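Local coordinates for glyoxylate reductase (Paecilomyces sp. J18, PDB 3WNV), which catalyses the reduction of glyoxylate, presumably to glycolate with a nicotinamide cofactor, as a member of the D-isomer specific 2-hydroxyacid dehydrogenase family, at residues 82-86 / 303-307; 102-108 / 322-327; 129-134 / 284-288; 151-155 / 176-180; 170-174 / 193-197. Residue numbers count along the deposited sequence, not the author numbering.

Contact 1: residues 82-86 / 303-307; sequences ICHNG and MELLV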
# COMPACT_ATOMS: atom_id res chain seq x y z
N ILE A 82 13.90 -13.15 -2.17
CA ILE A 82 13.75 -11.93 -1.42
C ILE A 82 12.35 -11.96 -0.89
O ILE A 82 11.38 -12.05 -1.65
CB ILE A 82 13.89 -10.68 -2.29
CG1 ILE A 82 15.30 -10.58 -2.81
CG2 ILE A 82 13.55 -9.38 -1.49
CD1 ILE A 82 15.39 -9.53 -3.95
N CYS A 83 12.25 -11.94 0.43
CA CYS A 83 10.97 -12.01 1.10
C CYS A 83 10.66 -10.65 1.66
O CYS A 83 11.32 -10.16 2.57
CB CYS A 83 11.01 -13.10 2.18
SG CYS A 83 11.35 -14.77 1.43
N HIS A 84 9.65 -10.01 1.07
CA HIS A 84 9.33 -8.62 1.28
C HIS A 84 8.12 -8.41 2.19
O HIS A 84 7.07 -9.06 2.03
CB HIS A 84 9.05 -7.98 -0.11
CG HIS A 84 8.55 -6.56 -0.05
ND1 HIS A 84 9.39 -5.47 0.15
CD2 HIS A 84 7.30 -6.06 -0.15
CE1 HIS A 84 8.66 -4.36 0.12
NE2 HIS A 84 7.39 -4.69 -0.04
N ASN A 85 8.27 -7.52 3.15
CA ASN A 85 7.20 -7.16 4.07
C ASN A 85 6.43 -6.01 3.45
O ASN A 85 6.89 -4.85 3.40
CB ASN A 85 7.77 -6.80 5.43
CG ASN A 85 6.68 -6.51 6.44
OD1 ASN A 85 5.57 -6.17 6.06
ND2 ASN A 85 6.99 -6.65 7.71
N GLY A 86 5.24 -6.32 2.97
CA GLY A 86 4.40 -5.28 2.36
C GLY A 86 3.50 -5.88 1.29
O GLY A 86 3.89 -6.83 0.64
N MET A 303 2.02 -9.45 9.40
CA MET A 303 2.80 -9.23 8.17
C MET A 303 4.23 -9.80 8.35
O MET A 303 4.70 -10.55 7.50
CB MET A 303 2.82 -7.76 7.79
CG MET A 303 1.44 -7.17 7.23
SD MET A 303 1.57 -5.40 7.30
CE MET A 303 2.48 -5.11 5.79
N GLU A 304 4.92 -9.41 9.42
CA GLU A 304 6.22 -10.04 9.73
C GLU A 304 6.22 -11.57 9.74
O GLU A 304 7.16 -12.18 9.19
CB GLU A 304 6.80 -9.48 11.03
CG GLU A 304 7.20 -8.04 10.88
CD GLU A 304 7.85 -7.44 12.10
OE1 GLU A 304 7.74 -8.00 13.22
OE2 GLU A 304 8.45 -6.36 11.95
N LEU A 305 5.23 -12.19 10.38
CA LEU A 305 5.17 -13.65 10.47
C LEU A 305 5.02 -14.28 9.09
O LEU A 305 5.60 -15.35 8.83
CB LEU A 305 4.05 -14.10 11.42
CG LEU A 305 4.28 -13.79 12.90
CD1 LEU A 305 3.06 -14.20 13.72
CD2 LEU A 305 5.52 -14.49 13.41
N LEU A 306 4.22 -13.64 8.23
CA LEU A 306 4.05 -14.12 6.85
C LEU A 306 5.36 -14.08 6.07
O LEU A 306 5.69 -15.02 5.36
CB LEU A 306 2.95 -13.31 6.12
CG LEU A 306 2.62 -13.76 4.68
CD1 LEU A 306 2.27 -15.25 4.59
CD2 LEU A 306 1.49 -12.88 4.20
N VAL A 307 6.14 -13.01 6.22
CA VAL A 307 7.44 -12.95 5.57
C VAL A 307 8.37 -14.04 6.09
O VAL A 307 9.08 -14.70 5.32
CB VAL A 307 8.10 -11.56 5.78
CG1 VAL A 307 9.39 -11.46 4.94
CG2 VAL A 307 7.13 -10.46 5.36
O HOH W 1 9.74 -5.86 9.58
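Val307, Asn85 and Met303 supply most of the 288 Å² buried where the end of strand 82-85 lies against helix 303-307. The two short axes run nearly antiparallel, at 172°, and approach to 7.9 Å, so one turn of helix is laid along the strand rather than across it. Val307 is the centre of the packing. Its CG1 touches Cys83 CB at 3.6 Å and Cys83 O at 3.3 Å, while its CG2 rests 3.5 Å from Asn85 CA and 3.6 Å from His84 O, so the branched side chain straddles three strand residues. One helical turn earlier, Met303 bends its chi3 to 82°, which brings CE to 3.3 Å from Asn85 OD1 and 3.9 Å from Gly86 CA. The other end of the amide, Asn85 ND2, lies 3.5 Å from Glu304 CG and makes a weak 3.4 Å bond to water 1, which donates to Glu304 OE2 at 2.7 Å; Asn85 ND2 is also bonded to the Tyr55 hydroxyl. No direct hydrogen bond joins the segments. Glu304 spends its carboxylate mainly on the backbone amides of Val13 and His14. Strand 81-85 runs between strands 51-57 and 103-105 of the parallel five-stranded sheet, and helix 297-317 covers it here, with Val307 also touching Tyr55 and Thr107.

Contact 2: residues 102-108 / 322-327; sequences IAISSTP and TQVPEQ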
# COMPACT_ATOMS: atom_id res chain seq x y z
N ILE A 102 16.02 -14.84 -8.96
CA ILE A 102 15.53 -14.57 -7.59
C ILE A 102 14.00 -14.57 -7.54
O ILE A 102 13.34 -13.89 -8.32
CB ILE A 102 16.05 -13.19 -7.09
CG1 ILE A 102 17.57 -13.13 -7.15
CG2 ILE A 102 15.50 -12.87 -5.69
CD1 ILE A 102 18.11 -11.72 -6.89
N ALA A 103 13.44 -15.34 -6.61
CA ALA A 103 11.99 -15.40 -6.39
C ALA A 103 11.62 -14.41 -5.31
O ALA A 103 12.36 -14.27 -4.33
CB ALA A 103 11.56 -16.81 -6.00
N ILE A 104 10.49 -13.70 -5.49
CA ILE A 104 10.07 -12.67 -4.55
C ILE A 104 8.72 -13.04 -3.96
O ILE A 104 7.82 -13.47 -4.68
CB ILE A 104 9.84 -11.34 -5.31
CG1 ILE A 104 11.07 -11.00 -6.16
CG2 ILE A 104 9.49 -10.21 -4.36
CD1 ILE A 104 12.21 -10.38 -5.40
N SER A 105 8.58 -12.88 -2.64
CA SER A 105 7.28 -12.97 -2.00
C SER A 105 6.89 -11.64 -1.38
O SER A 105 7.74 -10.79 -1.10
CB SER A 105 7.28 -14.11 -0.95
OG SER A 105 8.10 -13.79 0.14
N SER A 106 5.58 -11.39 -1.20
CA SER A 106 5.12 -10.16 -0.55
C SER A 106 4.16 -10.61 0.52
O SER A 106 4.12 -11.82 0.84
CB SER A 106 4.37 -9.25 -1.55
OG SER A 106 3.43 -10.06 -2.24
N THR A 107 3.39 -9.67 1.07
CA THR A 107 2.41 -10.00 2.12
C THR A 107 1.00 -9.54 1.74
O THR A 107 0.54 -8.53 2.27
CB THR A 107 2.77 -9.37 3.45
OG1 THR A 107 2.80 -7.94 3.34
CG2 THR A 107 4.13 -9.88 3.93
N PRO A 108 0.31 -10.38 0.94
CA PRO A 108 -1.09 -10.21 0.47
C PRO A 108 -2.15 -10.95 1.31
O PRO A 108 -1.96 -12.06 1.66
CB PRO A 108 -1.06 -10.91 -0.88
CG PRO A 108 -0.15 -12.07 -0.60
CD PRO A 108 0.99 -11.42 0.15
N THR A 322 3.73 -16.99 -0.62
CA THR A 322 3.04 -15.92 -1.33
C THR A 322 3.93 -15.23 -2.37
O THR A 322 4.17 -14.01 -2.31
CB THR A 322 2.53 -14.86 -0.39
OG1 THR A 322 3.59 -14.40 0.47
CG2 THR A 322 1.38 -15.41 0.46
N GLN A 323 4.40 -16.01 -3.32
CA GLN A 323 5.21 -15.46 -4.43
C GLN A 323 4.41 -14.43 -5.22
O GLN A 323 3.21 -14.61 -5.44
CB GLN A 323 5.65 -16.58 -5.35
CG GLN A 323 6.63 -16.10 -6.44
CD GLN A 323 7.25 -17.24 -7.23
OE1 GLN A 323 6.70 -18.33 -7.30
NE2 GLN A 323 8.41 -16.98 -7.85
N VAL A 324 5.05 -13.32 -5.59
CA VAL A 324 4.37 -12.25 -6.33
C VAL A 324 3.75 -12.78 -7.64
O VAL A 324 4.33 -13.63 -8.31
CB VAL A 324 5.32 -11.08 -6.60
CG1 VAL A 324 5.75 -10.42 -5.27
CG2 VAL A 324 6.54 -11.52 -7.45
N PRO A 325 2.53 -12.29 -8.00
CA PRO A 325 1.83 -12.83 -9.17
C PRO A 325 2.61 -12.64 -10.48
O PRO A 325 2.49 -13.48 -11.37
CB PRO A 325 0.50 -12.03 -9.20
CG PRO A 325 0.72 -10.85 -8.28
CD PRO A 325 1.71 -11.34 -7.24
N GLU A 326 3.41 -11.59 -10.59
CA GLU A 326 4.29 -11.47 -11.78
C GLU A 326 5.12 -12.71 -12.09
O GLU A 326 5.37 -13.02 -13.26
CB GLU A 326 5.22 -10.27 -11.67
CG GLU A 326 4.51 -8.95 -11.65
CD GLU A 326 4.06 -8.55 -10.26
OE1 GLU A 326 3.90 -9.43 -9.39
OE2 GLU A 326 3.86 -7.35 -10.02
N GLN A 327 5.57 -13.43 -11.06
CA GLN A 327 6.45 -14.56 -11.31
C GLN A 327 5.67 -15.86 -11.27
O GLN A 327 6.22 -16.91 -11.54
CB GLN A 327 7.58 -14.64 -10.26
CG GLN A 327 8.47 -13.40 -10.18
CD GLN A 327 9.62 -13.59 -9.22
OE1 GLN A 327 9.44 -14.18 -8.14
NE2 GLN A 327 10.83 -13.14 -9.61
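Five direct hydrogen bonds tie the edge strand 103-105 to the C-terminal segment 322-327. Two are backbone bonds around the single bridge between Ser105 and Gln323, whose CA atoms are 4.0 Å apart: Val324 N donates to Ile104 O at 2.9 Å, and Ser106 N donates to Thr322 O at 3.2 Å. The same two carbonyls receive CA-H...O contacts, Gln323 CA to Ile104 O and Ser105 CA to Thr322 O, both at 3.3 Å. Beyond the bridge, side chains take over from the backbone. Thr322 OG1 donates to Ser106 O at 2.7 Å and is in turn bonded to Asn310 ND2. At the other end the chain turns back through the 3.0 Å bond from Gln327 N to Val324 O, and the Gln327 amide imitates a strand partner: its OE1 accepts from Ile104 N at 2.9 Å, while its NE2 donates to Ile102 O at 2.9 Å and also bonds Thr98 OG1. Gln327 OE1 takes a second proton from Gln323 NE2 at 3.0 Å. Apolar packing is lighter, with Ile104 CG2 3.9 Å from Val324 CG1 and Pro108 CD 3.8 Å from Thr322 CB. This is edge-strand pairing: the C-terminal tail adds a single antiparallel bridge, Ser105 and Gln323 forming a non-hydrogen-bonded pair, to the outermost strand of an otherwise parallel alpha/beta sheet, on the side opposite strand 81-85.

Contact 3: residues 129-134 / 284-288; sequences QAYVPI and PRAML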
# COMPACT_ATOMS: atom_id res chain seq x y z
N GLN A 129 -16.32 16.19 6.72
CA GLN A 129 -15.19 17.17 6.79
C GLN A 129 -14.74 17.32 8.24
O GLN A 129 -14.68 18.44 8.83
CB GLN A 129 -15.56 18.51 6.11
CG GLN A 129 -16.13 18.25 4.71
CD GLN A 129 -16.42 19.49 3.90
OE1 GLN A 129 -16.29 20.61 4.40
NE2 GLN A 129 -16.78 19.30 2.63
N ALA A 130 -14.41 16.18 8.83
CA ALA A 130 -14.31 16.06 10.28
C ALA A 130 -13.12 16.78 10.90
O ALA A 130 -13.08 16.94 12.11
CB ALA A 130 -14.28 14.58 10.69
N TYR A 131 -12.15 17.18 10.09
CA TYR A 131 -11.03 17.94 10.65
C TYR A 131 -11.51 19.25 11.27
O TYR A 131 -10.95 19.73 12.25
CB TYR A 131 -9.90 18.16 9.60
CG TYR A 131 -8.69 18.87 10.18
CD1 TYR A 131 -7.84 18.21 11.08
CD2 TYR A 131 -8.40 20.19 9.85
CE1 TYR A 131 -6.71 18.87 11.64
CE2 TYR A 131 -7.29 20.86 10.41
CZ TYR A 131 -6.45 20.18 11.29
OH TYR A 131 -5.35 20.82 11.82
N VAL A 132 -12.55 19.84 10.71
CA VAL A 132 -13.11 21.05 11.31
C VAL A 132 -13.65 20.84 12.74
O VAL A 132 -13.21 21.53 13.65
CB VAL A 132 -14.11 21.77 10.37
CG1 VAL A 132 -14.65 23.03 11.01
CG2 VAL A 132 -13.38 22.11 9.07
N PRO A 133 -14.60 19.90 12.94
CA PRO A 133 -15.08 19.70 14.32
C PRO A 133 -14.04 19.08 15.27
O PRO A 133 -14.06 19.42 16.45
CB PRO A 133 -16.30 18.76 14.15
CG PRO A 133 -16.10 18.10 12.82
CD PRO A 133 -15.46 19.18 11.97
N ILE A 134 -13.11 18.26 14.77
CA ILE A 134 -12.04 17.70 15.60
C ILE A 134 -11.20 18.83 16.17
O ILE A 134 -10.87 18.84 17.35
CB ILE A 134 -11.14 16.77 14.79
CG1 ILE A 134 -11.88 15.46 14.52
CG2 ILE A 134 -9.81 16.49 15.53
CD1 ILE A 134 -11.26 14.59 13.50
N PRO A 284 -8.87 22.42 5.31
CA PRO A 284 -9.44 21.79 6.51
C PRO A 284 -10.66 20.94 6.17
O PRO A 284 -11.18 20.28 7.07
CB PRO A 284 -9.85 22.99 7.37
CG PRO A 284 -10.18 24.06 6.36
CD PRO A 284 -9.21 23.85 5.21
N ARG A 285 -11.10 20.96 4.92
CA ARG A 285 -12.19 20.08 4.45
C ARG A 285 -11.72 18.70 4.04
O ARG A 285 -12.54 17.78 3.92
CB ARG A 285 -12.95 20.70 3.26
CG ARG A 285 -13.43 22.12 3.52
CD ARG A 285 -14.20 22.66 2.32
NE ARG A 285 -14.82 23.93 2.66
CZ ARG A 285 -15.91 24.44 2.08
NH1 ARG A 285 -16.53 23.79 1.10
NH2 ARG A 285 -16.37 25.63 2.49
N ALA A 286 -10.41 18.53 3.85
CA ALA A 286 -9.80 17.22 3.59
C ALA A 286 -9.63 16.41 4.88
O ALA A 286 -9.53 16.97 5.97
CB ALA A 286 -8.44 17.40 2.92
N MET A 287 -9.63 15.09 4.76
CA MET A 287 -9.35 14.23 5.91
C MET A 287 -8.07 13.48 5.61
O MET A 287 -8.04 12.70 4.65
CB MET A 287 -10.50 13.26 6.13
CG MET A 287 -10.28 12.38 7.35
SD MET A 287 -10.50 13.29 8.92
CE MET A 287 -9.88 12.15 10.16
N LEU A 288 -7.02 13.74 6.40
CA LEU A 288 -5.66 13.31 6.01
C LEU A 288 -4.99 12.55 7.14
O LEU A 288 -4.97 13.03 8.30
CB LEU A 288 -4.80 14.53 5.71
CG LEU A 288 -5.30 15.45 4.60
CD1 LEU A 288 -4.34 16.59 4.33
CD2 LEU A 288 -5.54 14.66 3.28
O HOH W 2 -16.71 20.63 0.10
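At one margin of the Rossmann-type nucleotide-binding domain, a connection between two helices packs against the loop leading into edge strand 287-288. Gln129 ends the preceding helix in a Schellman motif with positive phi, and the reversal presents Tyr131 and Val132 to the loop. The main bump is Pro284. Its ring and carbonyl sit in the hollow between Tyr131 and Val132: Pro284 CB lies 4.0 Å from Tyr131 CD2 and equally 4.0 Å from Val132 CG2, and Pro284 O comes within 3.5 Å of both Tyr131 CB and Val132 CG2. Ala286 turns its CB away, but its carbonyl O still meets Tyr131 CB at 3.8 Å. Further along, Met287 folds its side chain back, with chi2 at 73°, so that its end covers Ala130 and Ile134 loosely; Met287 SD is 4.4 Å from Ala130 CB, and Met287 CE is 4.4 Å from Ile134 CD1. The Met287 side chain also touches Phe121 and Leu122 of helix 112-127, so it joins that helix to Ala130 and Ile134. No direct hydrogen bond crosses the 372 Å² interface. On the other flank the long side chains of Gln129 and Arg285 run out beside each other, Gln129 OE1 lying 3.4 Å from Arg285 CG, and water 2 joins their ends, accepting from Gln129 NE2 at 2.9 Å and weakly from Arg285 NH1 at 3.3 Å.

Contact 4: residues 151-155 / 176-180; sequences DPNGK and FGMNI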
# COMPACT_ATOMS: atom_id res chain seq x y z
N ASP A 151 -24.56 11.66 4.55
CA ASP A 151 -24.60 10.26 4.95
C ASP A 151 -24.15 9.42 3.80
O ASP A 151 -24.45 9.74 2.64
CB ASP A 151 -26.02 9.84 5.29
CG ASP A 151 -26.56 10.57 6.51
OD1 ASP A 151 -25.76 10.94 7.39
OD2 ASP A 151 -27.79 10.77 6.55
N PRO A 152 -23.43 8.34 4.09
CA PRO A 152 -23.11 7.40 3.01
C PRO A 152 -24.29 6.55 2.59
O PRO A 152 -24.27 5.98 1.48
CB PRO A 152 -22.04 6.50 3.63
CG PRO A 152 -22.26 6.59 5.11
CD PRO A 152 -22.77 8.00 5.36
N ASN A 153 -25.31 6.44 3.44
CA ASN A 153 -26.51 5.67 3.09
C ASN A 153 -27.08 6.00 1.69
O ASN A 153 -27.29 7.17 1.34
CB ASN A 153 -27.60 5.87 4.17
CG ASN A 153 -28.75 4.91 4.01
OD1 ASN A 153 -28.54 3.75 3.74
ND2 ASN A 153 -29.99 5.40 4.18
N GLY A 154 -27.34 4.97 0.89
CA GLY A 154 -27.89 5.13 -0.45
C GLY A 154 -26.92 5.62 -1.51
O GLY A 154 -27.32 5.76 -2.67
N LYS A 155 -25.68 5.90 -1.14
CA LYS A 155 -24.73 6.44 -2.10
C LYS A 155 -23.88 5.34 -2.73
O LYS A 155 -23.72 4.27 -2.16
CB LYS A 155 -23.81 7.46 -1.43
CG LYS A 155 -24.58 8.72 -0.98
CD LYS A 155 -23.61 9.83 -0.60
CE LYS A 155 -24.35 11.16 -0.63
NZ LYS A 155 -25.57 11.10 0.21
N PHE A 176 -22.76 0.27 5.81
CA PHE A 176 -23.10 1.70 5.92
C PHE A 176 -24.20 2.09 4.94
O PHE A 176 -24.56 3.26 4.84
CB PHE A 176 -21.87 2.62 5.72
CG PHE A 176 -20.89 2.60 6.86
CD1 PHE A 176 -20.12 1.48 7.12
CD2 PHE A 176 -20.69 3.73 7.64
CE1 PHE A 176 -19.21 1.45 8.16
CE2 PHE A 176 -19.78 3.71 8.70
CZ PHE A 176 -19.04 2.59 8.96
N GLY A 177 -24.77 1.11 4.23
CA GLY A 177 -25.87 1.34 3.32
C GLY A 177 -25.48 1.78 1.91
O GLY A 177 -26.34 2.26 1.15
N MET A 178 -24.20 1.62 1.55
CA MET A 178 -23.71 1.99 0.21
C MET A 178 -23.94 0.90 -0.85
O MET A 178 -24.00 -0.27 -0.52
CB MET A 178 -22.23 2.37 0.25
CG MET A 178 -21.96 3.46 1.25
SD MET A 178 -20.29 4.05 1.13
CE MET A 178 -20.40 5.24 -0.22
N ASN A 179 -24.10 1.33 -2.10
CA ASN A 179 -24.13 0.45 -3.26
C ASN A 179 -22.71 0.40 -3.80
O ASN A 179 -21.98 1.41 -3.76
CB ASN A 179 -25.04 1.01 -4.34
CG ASN A 179 -26.44 1.17 -3.87
OD1 ASN A 179 -27.04 2.24 -4.02
ND2 ASN A 179 -26.98 0.12 -3.28
N ILE A 180 -22.30 -0.74 -4.31
CA ILE A 180 -20.88 -0.90 -4.65
C ILE A 180 -20.71 -1.13 -6.15
O ILE A 180 -21.36 -2.01 -6.72
CB ILE A 180 -20.22 -2.08 -3.92
CG1 ILE A 180 -20.64 -2.10 -2.46
CG2 ILE A 180 -18.68 -2.05 -4.10
CD1 ILE A 180 -20.15 -0.86 -1.64
O HOH W 3 -26.44 4.90 -5.17
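Asp151 leads into a type II beta turn, Pro152 to Lys155, and its carbonyl O receives Lys155 NZ at 3.0 Å, tying the lysine back across the turn. Pro152 is the main apolar piece: its CG rests 4.0 Å from Phe176 CB and lies at the edge of that ring, its CB is 3.9 Å from Met178 CG, and its O lies 3.4 Å from Met178 CG while accepting the turn bond from Lys155 N at 3.0 Å. Asn153 then crosses close over Gly177, CA to CA 4.4 Å, with Asn153 OD1 only 3.6 Å from Gly177 CA. A beta carbon on Gly177 would clash with that oxygen; with its positive phi, Gly177 ends the preceding helix in a Schellman motif. Gly154, itself at positive phi in the turn, donates from N to Gly177 O at 2.9 Å, and its O shares water 3 (2.8 Å) with Asn179 OD1 (3.0 Å from the water). Lys155 completes the pairing: its O accepts from Asn179 N at 3.0 Å and also takes a CA-H...O contact from Met178 CA at 3.3 Å. The contact thus brings together the entrances of strands 156-160 and 179-183, parallel neighbours linked through helix 164-175 in a beta-alpha-beta crossover, while Pro152, Phe176 and Met178 rest on helix 112-127.

Contact 5: residues 170-174 / 193-197; sequences ARRAR and EDGAK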
# COMPACT_ATOMS: atom_id res chain seq x y z
N ALA A 170 -15.55 -2.92 0.58
CA ALA A 170 -16.93 -3.09 0.13
C ALA A 170 -17.82 -3.70 1.20
O ALA A 170 -18.97 -3.28 1.37
CB ALA A 170 -16.98 -3.94 -1.14
N ARG A 171 -17.30 -4.70 1.92
CA ARG A 171 -18.03 -5.36 2.99
C ARG A 171 -18.41 -4.33 4.06
O ARG A 171 -19.55 -4.27 4.53
CB ARG A 171 -17.18 -6.48 3.60
CG ARG A 171 -17.87 -7.29 4.72
CD ARG A 171 -16.93 -8.38 5.31
NE ARG A 171 -15.87 -8.79 4.38
CZ ARG A 171 -16.04 -9.47 3.24
NH1 ARG A 171 -17.26 -9.82 2.84
NH2 ARG A 171 -15.00 -9.78 2.48
N ARG A 172 -17.46 -3.49 4.43
CA ARG A 172 -17.77 -2.45 5.42
C ARG A 172 -18.76 -1.45 4.87
O ARG A 172 -19.76 -1.13 5.53
CB ARG A 172 -16.49 -1.75 5.85
CG ARG A 172 -15.59 -2.60 6.76
CD ARG A 172 -14.11 -2.22 6.59
NE ARG A 172 -13.26 -3.01 7.50
CZ ARG A 172 -12.96 -4.30 7.35
NH1 ARG A 172 -13.43 -5.04 6.33
NH2 ARG A 172 -12.19 -4.88 8.27
N ALA A 173 -18.46 -0.93 3.67
CA ALA A 173 -19.30 0.11 3.07
C ALA A 173 -20.75 -0.33 2.87
O ALA A 173 -21.65 0.49 3.00
CB ALA A 173 -18.71 0.56 1.75
N ARG A 174 -20.99 -1.59 2.54
CA ARG A 174 -22.36 -2.07 2.44
C ARG A 174 -23.13 -1.98 3.76
O ARG A 174 -24.34 -1.72 3.76
CB ARG A 174 -22.41 -3.52 1.91
CG ARG A 174 -22.51 -3.57 0.40
CD ARG A 174 -22.70 -5.01 -0.15
NE ARG A 174 -21.51 -5.78 0.13
CZ ARG A 174 -20.53 -6.02 -0.75
NH1 ARG A 174 -20.60 -5.62 -2.02
NH2 ARG A 174 -19.49 -6.70 -0.34
N GLU A 193 -16.17 -10.95 -6.82
CA GLU A 193 -16.92 -9.69 -6.91
C GLU A 193 -17.63 -9.49 -5.60
O GLU A 193 -17.85 -8.35 -5.15
CB GLU A 193 -17.95 -9.72 -8.03
CG GLU A 193 -17.36 -9.75 -9.41
CD GLU A 193 -18.40 -9.42 -10.47
OE1 GLU A 193 -19.56 -9.92 -10.36
OE2 GLU A 193 -18.07 -8.66 -11.41
N ASP A 194 -18.00 -10.62 -5.00
CA ASP A 194 -18.59 -10.64 -3.66
C ASP A 194 -19.77 -9.67 -3.56
O ASP A 194 -19.95 -9.01 -2.54
CB ASP A 194 -17.50 -10.32 -2.60
CG ASP A 194 -17.92 -10.71 -1.18
OD1 ASP A 194 -17.56 -9.99 -0.23
OD2 ASP A 194 -18.60 -11.74 -1.02
N GLY A 195 -20.57 -9.55 -4.62
CA GLY A 195 -21.72 -8.66 -4.61
C GLY A 195 -21.64 -7.36 -5.42
O GLY A 195 -22.66 -6.83 -5.86
N ALA A 196 -20.43 -6.86 -5.66
CA ALA A 196 -20.24 -5.60 -6.39
C ALA A 196 -20.52 -5.71 -7.88
O ALA A 196 -20.26 -6.76 -8.49
CB ALA A 196 -18.83 -5.08 -6.17
N LYS A 197 -21.02 -4.62 -8.46
CA LYS A 197 -21.37 -4.49 -9.87
C LYS A 197 -20.22 -3.98 -10.78
O LYS A 197 -19.64 -2.91 -10.55
CB LYS A 197 -22.54 -3.53 -9.97
CG LYS A 197 -23.05 -3.28 -11.35
CD LYS A 197 -24.48 -2.74 -11.26
CE LYS A 197 -25.16 -2.75 -12.61
NZ LYS A 197 -25.09 -1.42 -13.27
O HOH W 4 -16.99 -7.55 -0.64
O HOH W 5 -17.74 -6.55 -3.07
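Two arginines one helical turn apart converge on a single aspartate at a backbone reversal. Asp194 has positive phi where helix 190-193 ends, inside a type I' turn from Glu193 to Ala196, and its CA-to-CB bond points toward helix 170-174. Arg171 NH1 donates edge-on to Asp194 OD1 at 3.1 Å, a hydrogen-bonded salt bridge; Arg174 NH2 makes a long one, 3.8 Å, to the same Asp194 OD1. The Arg174 guanidinium turns a face to Asp194 O, 3.2 Å from Arg174 NH2, where the angle is too poor for a hydrogen bond. Water 4 lies 2.5 Å from Asp194 OD1 and accepts a weak bond from Arg174 NH2 at 2.7 Å; water 5 accepts from Arg174 NH1 at 3.2 Å and lies 2.8 Å from Glu193 O. Arg171 has a second acidic partner, Glu168. The contact buries 165 Å². The network spans the surface between helix 164-175 and the loop entering edge strand 197-198, with Ile180 of strand 179-183 packed beneath against Ala170, Arg174 and Ala196.

Overall arrangement
The five contacts fall into two groups matching the two parallel sheets. Contacts 1 and 2 share the five-stranded sheet, their centres 10 Å apart, and join directly: Ile82 N lies 2.9 Å from Ala103 O, and Gly86 O 2.9 Å from Thr107 N. Contacts 3, 4 and 5 belong to the nucleotide-binding domain; 4 and 5 touch, Met178 N meeting Ala173 O at 3.1 Å, whereas the centre of contact 3 is about 20 Å, and that of contact 1 about 35 Å, from that of contact 4. A sulfate ion, probably from the crystallisation liquor, lies about 4 Å from Gly86 of contact 1, perhaps marking the cleft between the domains that holds this family's active site.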